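Local coordinates for adenylate kinase (Schistosoma mansoni, PDB 3UMF), which catalyses the reversible transfer of a phosphoryl group between adenine nucleotides, turning ATP and AMP into two molecules of ADP, at residues K30-L35 / C133-N138. Sequence-based numbering, arbitrary orientation.
Sequences KVIFVL and CLCVIN
Strand 30-35 pairs in parallel with 135-138 in the core sheet of the adenylate kinase fold, where 30-35 is the central strand of five, flanked on its other edge by strand 110-114. Four backbone hydrogen bonds join 30-35 to 133-138. F33 N donates to C135 O (3.1 Å), F33 O accepts I137 N, and L35 N meets I137 O almost straight (2.9 Å, 178° at the hydrogen). L134 N also donates to V31 O at 2.7 Å, in the carbonyl plane. I32, V34, C135 and I137 share one face; there I32 CG2 lies 3.6 Å from I137 CD1, the two side chains crossing at a slant. F33 points to the face shared with V136 and L35; C133 CB covers one face of its ring, offset toward the rim (3.9 Å from the centroid), a CH-pi contact. With chi1 at 76°, C133 SG is tucked between its own backbone N and carbonyl carbon and meets the same ring obliquely. V136 CG2 approaches that ring at its edge, and F126 adds an edge-to-face contact. Backbone bonds on both edges, with apolar and sulfur contacts on both faces, set the buried strand that leads into the glycine-rich P-loop, which probably wraps nucleotide phosphates.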
# COMPACT_ATOMS: atom_id res chain seq x y z
N LYS A 30 -3.63 -1.82 14.48
CA LYS A 30 -2.98 -0.60 14.01
C LYS A 30 -2.64 -0.77 12.53
O LYS A 30 -1.80 -1.59 12.18
CB LYS A 30 -1.71 -0.33 14.81
CG LYS A 30 -1.96 0.03 16.26
CD LYS A 30 -0.72 -0.24 17.09
CE LYS A 30 -0.52 0.81 18.17
NZ LYS A 30 0.91 0.93 18.54
N VAL A 31 -3.29 0.02 11.68
CA VAL A 31 -3.16 -0.14 10.24
C VAL A 31 -2.32 0.96 9.60
O VAL A 31 -2.60 2.15 9.77
CB VAL A 31 -4.54 -0.19 9.55
CG1 VAL A 31 -4.39 -0.18 8.04
CG2 VAL A 31 -5.31 -1.42 10.01
N ILE A 32 -1.29 0.55 8.87
CA ILE A 32 -0.42 1.49 8.18
C ILE A 32 -0.58 1.35 6.67
O ILE A 32 -0.15 0.36 6.08
CB ILE A 32 1.05 1.25 8.55
CG1 ILE A 32 1.24 1.39 10.07
CG2 ILE A 32 1.96 2.21 7.81
CD1 ILE A 32 2.55 0.83 10.57
N PHE A 33 -1.22 2.34 6.05
CA PHE A 33 -1.31 2.38 4.60
C PHE A 33 0.05 2.76 4.02
O PHE A 33 0.71 3.67 4.53
CB PHE A 33 -2.37 3.40 4.17
CG PHE A 33 -3.79 3.00 4.51
CD1 PHE A 33 -4.16 1.66 4.58
CD2 PHE A 33 -4.76 3.97 4.74
CE1 PHE A 33 -5.47 1.30 4.88
CE2 PHE A 33 -6.07 3.61 5.04
CZ PHE A 33 -6.42 2.28 5.11
N VAL A 34 0.47 2.08 2.97
CA VAL A 34 1.74 2.40 2.31
C VAL A 34 1.55 2.74 0.84
O VAL A 34 1.01 1.93 0.06
CB VAL A 34 2.77 1.25 2.46
CG1 VAL A 34 4.07 1.61 1.76
CG2 VAL A 34 3.02 0.96 3.93
N LEU A 35 1.99 3.93 0.45
CA LEU A 35 1.87 4.39 -0.93
C LEU A 35 3.24 4.67 -1.54
O LEU A 35 4.15 5.14 -0.86
CB LEU A 35 1.01 5.66 -0.99
CG LEU A 35 -0.50 5.48 -0.86
CD1 LEU A 35 -1.21 6.81 -1.01
CD2 LEU A 35 -1.01 4.48 -1.89
N CYS A 133 -7.26 3.95 9.97
CA CYS A 133 -5.83 3.69 9.86
C CYS A 133 -5.06 4.47 10.93
O CYS A 133 -5.55 5.47 11.45
CB CYS A 133 -5.31 4.04 8.46
SG CYS A 133 -5.12 5.79 8.12
N LEU A 134 -3.88 3.97 11.27
CA LEU A 134 -3.01 4.67 12.20
C LEU A 134 -2.34 5.84 11.48
O LEU A 134 -2.34 6.97 11.97
CB LEU A 134 -1.96 3.71 12.76
CG LEU A 134 -0.85 4.33 13.60
CD1 LEU A 134 -1.41 4.96 14.87
CD2 LEU A 134 0.19 3.28 13.94
N CYS A 135 -1.78 5.55 10.31
CA CYS A 135 -1.12 6.56 9.50
C CYS A 135 -0.93 6.07 8.07
O CYS A 135 -1.20 4.91 7.76
CB CYS A 135 0.23 6.95 10.10
SG CYS A 135 1.46 5.61 10.15
N VAL A 136 -0.48 6.97 7.21
CA VAL A 136 -0.14 6.64 5.84
C VAL A 136 1.32 6.99 5.60
O VAL A 136 1.75 8.10 5.92
CB VAL A 136 -1.02 7.43 4.84
CG1 VAL A 136 -0.64 7.09 3.40
CG2 VAL A 136 -2.49 7.14 5.08
N ILE A 137 2.09 6.05 5.07
CA ILE A 137 3.46 6.34 4.66
C ILE A 137 3.48 6.59 3.17
O ILE A 137 3.17 5.70 2.37
CB ILE A 137 4.42 5.18 5.00
CG1 ILE A 137 4.28 4.78 6.46
CG2 ILE A 137 5.85 5.58 4.70
CD1 ILE A 137 5.17 3.61 6.86
N ASN A 138 3.82 7.82 2.79
CA ASN A 138 3.94 8.17 1.38
C ASN A 138 5.41 8.27 0.99
O ASN A 138 6.09 9.22 1.37
CB ASN A 138 3.22 9.50 1.11
CG ASN A 138 3.28 9.91 -0.35
OD1 ASN A 138 3.47 9.08 -1.24
ND2 ASN A 138 3.11 11.20 -0.61